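PDB 3X17: endoglucanase from Uncultured bacterium, which probably hydrolyses internal beta-1,4-glucosidic bonds of cellulose and related glucans, as a zinc- and calcium-binding family 9 endoglucanase with an N-terminal Ig-like domain. Local coordinates for residues H175-Y180 and E540-Y545; D336-F341 and W376-A381; G434-A439 and G505-G510. All coordinates share one frame; numbering follows the deposited sequence.

Contact 1 (H175-Y180 and E540-Y545). With ZN (zinc ion), chain C.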
# COMPACT_ATOMS: atom_id res chain seq x y z
N HIS A 175 -12.62 -6.43 4.68
CA HIS A 175 -13.26 -5.18 4.23
C HIS A 175 -12.24 -4.36 3.45
O HIS A 175 -11.09 -4.23 3.88
CB HIS A 175 -13.78 -4.36 5.42
CG HIS A 175 -14.85 -5.05 6.20
ND1 HIS A 175 -14.98 -4.90 7.56
CD2 HIS A 175 -15.80 -5.95 5.82
CE1 HIS A 175 -16.00 -5.63 7.98
NE2 HIS A 175 -16.52 -6.27 6.95
N ASP A 176 -12.65 -3.88 2.28
CA ASP A 176 -11.71 -3.37 1.28
C ASP A 176 -11.08 -2.07 1.75
O ASP A 176 -9.93 -1.77 1.41
CB ASP A 176 -12.41 -3.12 -0.07
CG ASP A 176 -11.42 -2.77 -1.20
OD1 ASP A 176 -10.61 -3.65 -1.52
OD2 ASP A 176 -11.47 -1.64 -1.77
N ALA A 177 -11.85 -1.26 2.45
CA ALA A 177 -11.51 0.14 2.61
C ALA A 177 -12.30 0.74 3.75
O ALA A 177 -12.31 0.20 4.84
CB ALA A 177 -11.77 0.89 1.30
N GLY A 178 -12.99 1.85 3.49
CA GLY A 178 -13.97 2.35 4.44
C GLY A 178 -15.39 1.83 4.24
O GLY A 178 -16.31 2.20 4.99
N ASP A 179 -15.61 1.08 3.17
CA ASP A 179 -16.82 0.30 3.02
C ASP A 179 -16.56 -1.12 3.46
O ASP A 179 -15.51 -1.43 4.07
CB ASP A 179 -17.30 0.30 1.56
CG ASP A 179 -16.30 -0.35 0.62
OD1 ASP A 179 -15.09 -0.10 0.81
OD2 ASP A 179 -16.70 -1.11 -0.27
N TYR A 180 -17.50 -2.00 3.15
CA TYR A 180 -17.42 -3.39 3.59
C TYR A 180 -17.43 -4.36 2.42
O TYR A 180 -17.42 -5.58 2.62
CB TYR A 180 -18.57 -3.73 4.56
CG TYR A 180 -18.60 -2.87 5.81
CD1 TYR A 180 -17.44 -2.66 6.56
CD2 TYR A 180 -19.78 -2.31 6.27
CE1 TYR A 180 -17.45 -1.87 7.71
CE2 TYR A 180 -19.81 -1.56 7.45
CZ TYR A 180 -18.64 -1.34 8.15
OH TYR A 180 -18.65 -0.55 9.31
N GLU A 540 -9.92 8.27 2.55
CA GLU A 540 -10.35 6.89 2.76
C GLU A 540 -9.14 5.94 2.66
O GLU A 540 -8.37 6.00 1.69
CB GLU A 540 -11.41 6.49 1.72
CG GLU A 540 -12.03 5.11 2.03
CD GLU A 540 -12.93 4.56 0.95
OE1 GLU A 540 -12.84 5.01 -0.22
OE2 GLU A 540 -13.72 3.63 1.26
N PRO A 541 -9.01 5.03 3.63
CA PRO A 541 -8.00 3.98 3.56
C PRO A 541 -8.43 2.88 2.61
O PRO A 541 -9.59 2.84 2.22
CB PRO A 541 -7.95 3.46 5.00
CG PRO A 541 -9.32 3.69 5.52
CD PRO A 541 -9.84 4.94 4.85
N ALA A 542 -7.48 2.05 2.17
CA ALA A 542 -7.79 0.85 1.42
C ALA A 542 -6.69 -0.19 1.63
O ALA A 542 -5.54 0.16 1.93
CB ALA A 542 -7.96 1.19 -0.08
N ILE A 543 -7.05 -1.46 1.44
CA ILE A 543 -6.11 -2.55 1.65
C ILE A 543 -4.91 -2.45 0.68
O ILE A 543 -3.79 -2.82 1.03
CB ILE A 543 -6.77 -3.95 1.54
CG1 ILE A 543 -7.49 -4.12 0.19
CG2 ILE A 543 -7.71 -4.20 2.73
CD1 ILE A 543 -7.96 -5.55 -0.10
N ASP A 544 -5.16 -2.01 -0.56
CA ASP A 544 -4.05 -1.91 -1.52
C ASP A 544 -3.15 -0.68 -1.25
O ASP A 544 -2.05 -0.59 -1.79
CB ASP A 544 -4.54 -1.97 -2.97
CG ASP A 544 -5.39 -0.78 -3.36
OD1 ASP A 544 -6.28 -0.42 -2.57
OD2 ASP A 544 -5.17 -0.20 -4.46
N TYR A 545 -3.57 0.21 -0.36
CA TYR A 545 -2.73 1.33 0.03
C TYR A 545 -1.73 0.86 1.09
O TYR A 545 -0.56 1.21 1.05
CB TYR A 545 -3.55 2.48 0.61
CG TYR A 545 -4.60 3.08 -0.30
CD1 TYR A 545 -4.63 2.80 -1.69
CD2 TYR A 545 -5.45 4.06 0.18
CE1 TYR A 545 -5.56 3.44 -2.52
CE2 TYR A 545 -6.38 4.67 -0.62
CZ TYR A 545 -6.46 4.35 -1.96
OH TYR A 545 -7.36 5.05 -2.72
ZN ZN C . -17.91 -7.79 6.94
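The methyl group of Ala177 sits against the backbone of the facing segment 540-545, its CB 3.1 Å from Pro541 O and 4.1 Å from Ala542 CB. Beside it comes the carboxylate of Glu540. The chain of Glu540 is extended, with CG anti to the backbone N (chi1 -172°), carrying OE2 across to Gly178. Gly178 N donates a hydrogen bond to Glu540 OE2 (2.9 Å), meeting it on the anti side, 25° out of the carboxylate plane. Asp179 OD1, a like charge, lies 4.0 Å from Glu540 OE2. With an alanine in place of Glu540, the N-H of Gly178 would probably lose its acceptor and the flank of the Ala177 methyl would open. The run Asp176 to Asp179 reads Asp-Ala-Gly-Asp, a signature of glycoside hydrolase family 9 that lines the active-site cleft in relatives; here it faces the lead-in to helix 543-558. At that end Ile543 N donates to Asp176 O (2.9 Å), and Ala542 CA adds a C-H contact to the same oxygen at 3.4 Å. Ile543 crosses the Asp176 side chain at about a right angle, placing CD1 3.6 Å from Asp176 OD1. Both oxygens of that carboxylate are held from outside, OD1 by Thr186 and OD2 by Tyr331, while Tyr183 takes Asp179 OD2. Just upstream, His175 turns from the contact to bind zinc through NE2 at 2.1 Å, with Cys132, Asp148 and His149 completing the site, and Tyr180 CD1 lies over the centre of one face of its ring.

Contact 2 (D336-F341 and W376-A381). With CA (calcium ion), chain E.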
# COMPACT_ATOMS: atom_id res chain seq x y z
N ASP A 336 -6.22 -7.89 -19.23
CA ASP A 336 -5.75 -9.00 -18.41
C ASP A 336 -4.36 -9.52 -18.76
O ASP A 336 -3.90 -10.53 -18.20
CB ASP A 336 -6.78 -10.14 -18.41
CG ASP A 336 -6.84 -10.92 -19.72
OD1 ASP A 336 -5.97 -10.70 -20.59
OD2 ASP A 336 -7.71 -11.82 -19.85
N ALA A 337 -3.70 -8.90 -19.73
CA ALA A 337 -2.40 -9.44 -20.22
C ALA A 337 -1.29 -9.27 -19.18
O ALA A 337 -0.46 -10.17 -18.99
CB ALA A 337 -1.98 -8.77 -21.59
N ASP A 338 -1.28 -8.14 -18.48
CA ASP A 338 -0.32 -7.93 -17.43
C ASP A 338 -0.55 -8.84 -16.25
O ASP A 338 0.41 -9.33 -15.63
CB ASP A 338 -0.19 -6.44 -17.02
CG ASP A 338 -1.52 -5.80 -16.71
OD1 ASP A 338 -2.48 -6.52 -16.37
OD2 ASP A 338 -1.60 -4.55 -16.79
N ASP A 339 -1.82 -9.09 -15.94
CA ASP A 339 -2.20 -10.10 -14.94
C ASP A 339 -1.85 -11.54 -15.35
O ASP A 339 -1.32 -12.30 -14.53
CB ASP A 339 -3.70 -9.97 -14.62
CG ASP A 339 -4.11 -8.52 -14.41
OD1 ASP A 339 -3.89 -8.02 -13.30
OD2 ASP A 339 -4.65 -7.87 -15.33
N ARG A 340 -2.11 -11.91 -16.61
CA ARG A 340 -1.69 -13.26 -17.08
C ARG A 340 -0.17 -13.44 -17.07
O ARG A 340 0.34 -14.49 -16.66
CB ARG A 340 -2.22 -13.59 -18.47
CG ARG A 340 -3.73 -13.64 -18.58
CD ARG A 340 -4.15 -13.88 -20.05
NE ARG A 340 -5.60 -13.80 -20.23
CZ ARG A 340 -6.38 -14.80 -20.64
NH1 ARG A 340 -5.87 -15.99 -20.91
NH2 ARG A 340 -7.68 -14.60 -20.77
N PHE A 341 0.56 -12.43 -17.54
CA PHE A 341 2.03 -12.46 -17.45
C PHE A 341 2.45 -12.80 -16.01
O PHE A 341 3.21 -13.76 -15.76
CB PHE A 341 2.60 -11.10 -17.87
CG PHE A 341 4.07 -10.92 -17.57
CD1 PHE A 341 5.03 -11.42 -18.43
CD2 PHE A 341 4.49 -10.25 -16.42
CE1 PHE A 341 6.39 -11.22 -18.20
CE2 PHE A 341 5.84 -10.02 -16.18
CZ PHE A 341 6.79 -10.56 -17.05
N TRP A 376 -3.56 -2.44 -8.69
CA TRP A 376 -4.64 -3.37 -9.06
C TRP A 376 -4.96 -3.39 -10.56
O TRP A 376 -5.56 -4.35 -11.05
CB TRP A 376 -5.91 -3.11 -8.24
CG TRP A 376 -6.54 -1.75 -8.45
CD1 TRP A 376 -6.44 -0.66 -7.62
CD2 TRP A 376 -7.47 -1.37 -9.48
NE1 TRP A 376 -7.15 0.40 -8.14
CE2 TRP A 376 -7.79 -0.01 -9.27
CE3 TRP A 376 -7.98 -2.02 -10.61
CZ2 TRP A 376 -8.66 0.70 -10.11
CZ3 TRP A 376 -8.86 -1.31 -11.46
CH2 TRP A 376 -9.19 0.04 -11.19
N VAL A 377 -4.52 -2.37 -11.29
CA VAL A 377 -4.61 -2.40 -12.75
C VAL A 377 -3.49 -3.27 -13.35
O VAL A 377 -3.75 -4.23 -14.09
CB VAL A 377 -4.55 -0.98 -13.34
CG1 VAL A 377 -4.49 -1.02 -14.86
CG2 VAL A 377 -5.78 -0.16 -12.88
N ASN A 378 -2.25 -2.92 -12.98
CA ASN A 378 -1.05 -3.57 -13.52
C ASN A 378 -0.13 -4.04 -12.39
O ASN A 378 0.49 -3.23 -11.72
CB ASN A 378 -0.30 -2.60 -14.42
CG ASN A 378 0.92 -3.21 -15.05
OD1 ASN A 378 1.35 -4.30 -14.68
ND2 ASN A 378 1.52 -2.49 -15.97
N PRO A 379 -0.15 -5.33 -12.09
CA PRO A 379 0.67 -5.88 -11.02
C PRO A 379 1.99 -6.48 -11.57
O PRO A 379 2.72 -7.15 -10.83
CB PRO A 379 -0.22 -7.00 -10.48
CG PRO A 379 -0.88 -7.52 -11.66
CD PRO A 379 -1.19 -6.29 -12.53
N ALA A 380 2.25 -6.31 -12.86
CA ALA A 380 3.26 -7.12 -13.51
C ALA A 380 4.71 -6.87 -13.02
O ALA A 380 5.57 -7.70 -13.27
CB ALA A 380 3.18 -6.99 -15.05
N ALA A 381 4.97 -5.78 -12.29
CA ALA A 381 6.32 -5.55 -11.77
C ALA A 381 6.75 -6.68 -10.85
O ALA A 381 7.95 -7.00 -10.76
CB ALA A 381 6.41 -4.23 -11.03
CA CA E . -4.67 -5.67 -15.79
O HOH W 1 -3.79 -3.81 -17.19
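Asp338 and Val377 meet through a calcium ion: OD1 of Asp338 and the backbone O of Val377 each bind it at 2.4 Å. Asp339 OD2 is the third protein ligand here, at 2.2 Å, and water 1 adds another; Asp333 OD2 and Asp335 O are among the three further atoms that complete the shell. The two aspartates at the start of helix 337-351 reach the ion by different torsions. In Asp338, CG stands between the backbone N and the carbonyl carbon (chi1 51°), whereas in Asp339 it is anti to the carbonyl carbon. Outside this shell, Asp338 OD2 rests on Asn378, 3.3 Å from its CB, with carboxylate and amide planes 31° apart. Asn378 OD1 in turn accepts from Ala380 N (2.9 Å), an Asx turn in the loop that follows Val377. Asp339 OD1 lies against Pro379 CD at 3.3 Å and forms a salt bridge with Lys277. Further out, Phe341 offers its ring edge to Ala380 O. No direct hydrogen bond joins the two segments; Asp338 OD1 and Asp339 OD2 are held 2.8 Å apart as ligands of one calcium, whose positive charge probably offsets their repulsion.

Contact 3 (G434-A439 and G505-G510)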
# COMPACT_ATOMS: atom_id res chain seq x y z
N GLY A 434 -5.55 7.89 -4.36
CA GLY A 434 -4.53 6.92 -3.95
C GLY A 434 -3.10 7.39 -4.18
O GLY A 434 -2.16 6.57 -4.20
N SER A 435 -2.90 8.69 -4.32
CA SER A 435 -1.56 9.21 -4.52
C SER A 435 -0.54 8.73 -3.47
O SER A 435 0.60 8.47 -3.80
CB SER A 435 -1.57 10.74 -4.63
OG SER A 435 -1.76 11.30 -3.35
N ASN A 436 -0.95 8.63 -2.21
CA ASN A 436 -0.07 8.06 -1.20
C ASN A 436 0.40 6.65 -1.54
O ASN A 436 1.57 6.31 -1.40
CB ASN A 436 -0.77 8.06 0.15
CG ASN A 436 -0.87 9.45 0.75
OD1 ASN A 436 -0.27 10.39 0.24
ND2 ASN A 436 -1.62 9.58 1.83
N LYS A 437 -0.52 5.82 -2.00
CA LYS A 437 -0.19 4.46 -2.36
C LYS A 437 0.83 4.45 -3.51
O LYS A 437 1.82 3.70 -3.50
CB LYS A 437 -1.46 3.70 -2.73
CG LYS A 437 -1.23 2.24 -3.18
CD LYS A 437 -0.96 2.19 -4.66
CE LYS A 437 -2.19 2.67 -5.46
NZ LYS A 437 -2.29 1.90 -6.77
N GLU A 438 0.56 5.27 -4.51
CA GLU A 438 1.42 5.45 -5.67
C GLU A 438 2.85 5.89 -5.29
O GLU A 438 3.83 5.36 -5.83
CB GLU A 438 0.77 6.44 -6.67
CG GLU A 438 1.62 6.76 -7.88
CD GLU A 438 0.95 7.71 -8.88
OE1 GLU A 438 -0.31 7.75 -8.95
OE2 GLU A 438 1.69 8.36 -9.65
N ALA A 439 2.95 6.80 -4.32
CA ALA A 439 4.26 7.20 -3.77
C ALA A 439 4.98 5.97 -3.23
O ALA A 439 6.17 5.76 -3.51
CB ALA A 439 4.10 8.21 -2.66
N GLY A 505 -3.27 2.48 12.02
CA GLY A 505 -2.35 1.84 11.09
C GLY A 505 -2.84 1.87 9.65
O GLY A 505 -2.20 1.28 8.75
N LEU A 506 -3.96 2.56 9.41
CA LEU A 506 -4.52 2.63 8.03
C LEU A 506 -4.02 3.87 7.29
O LEU A 506 -4.20 5.00 7.76
CB LEU A 506 -6.05 2.63 8.05
CG LEU A 506 -6.78 1.49 8.75
CD1 LEU A 506 -8.24 1.89 8.99
CD2 LEU A 506 -6.73 0.23 7.87
N LEU A 507 -3.47 3.66 6.10
CA LEU A 507 -3.07 4.76 5.24
C LEU A 507 -4.26 5.28 4.40
O LEU A 507 -4.81 4.53 3.57
CB LEU A 507 -1.95 4.29 4.30
CG LEU A 507 -1.45 5.22 3.18
CD1 LEU A 507 -0.83 6.50 3.75
CD2 LEU A 507 -0.43 4.48 2.32
N VAL A 508 -4.55 6.58 4.50
CA VAL A 508 -5.54 7.19 3.63
C VAL A 508 -4.98 7.51 2.27
O VAL A 508 -3.77 7.63 2.10
CB VAL A 508 -6.20 8.45 4.25
CG1 VAL A 508 -6.96 8.09 5.53
CG2 VAL A 508 -5.18 9.58 4.50
N GLY A 509 -5.85 7.55 1.26
CA GLY A 509 -5.45 7.84 -0.10
C GLY A 509 -4.55 9.06 -0.27
O GLY A 509 -3.62 9.02 -1.07
N GLY A 510 -4.92 10.18 0.33
CA GLY A 510 -4.11 11.40 0.26
C GLY A 510 -4.50 12.35 -0.88
O GLY A 510 -5.51 12.15 -1.56
O HOH W 2 -6.58 9.88 -2.42
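Gly434 and Gly509 bring their backbones together at the start of helix 435-452, their CA atoms 4.1 Å apart. Gly434 holds the N-cap position with a positive phi, where a side chain would jam against the preceding carbonyl. Its N donates to water 2 at 3.0 Å, and the water passes a hydrogen bond on to Gly510 O at 2.7 Å, bridging the segments. Ser435 follows with OG 3.8 Å from Gly510 C, although the hydrogen-bond partner of that hydroxyl is Pro511 O. Next, Asn436 carries most of the contact. Its N donates to Gly509 O at 2.9 Å, so a loop carbonyl satisfies an N-H of the helix's first turn, and its partial negative charge would probably suit the positive end of the helix dipole. This helix belongs to the (alpha/alpha)6 barrel of the catalytic domain, and the loop 505-510 lies across its N-terminal end. Asn436 CG is anti to its carbonyl carbon (chi1 -73°), which turns the amide onto the loop: ND2 donates to Val508 O at 2.9 Å, from a point 36° out of that carbonyl's plane. Leu507 CD1 closes on the same ND2 at 3.7 Å, its side chain also resting on Tyr545 and Leu549 of helix 543-558. Gly510 CA lies over one face of the amide, 3.5 Å from Asn436 ND2, and a CB there would clash with CG. Lys437 then leads away, along Tyr545 and Pro548.

In the fold
All three contacts lie in the family 9 catalytic region, an (alpha/alpha)6 barrel, none including the N-terminal Ig-like domain. Contact 1 pairs the first and last of the six segments; contact 2 and then contact 3 fall between them. The centres of contacts 1 and 3 are about 11 Å apart, and contact 2 is about 21 Å from each. The start of helix 543-558 joins contacts 1 and 3 through a probable hydrogen bond, Gly509 N to Glu540 O, and Tyr545 packing on Gly509, and reaches contact 2 only where Asp544 touches Trp376. So the last helix starts against three distant parts of the sequence, with a zinc ligand in contact 1 and a calcium site in contact 2.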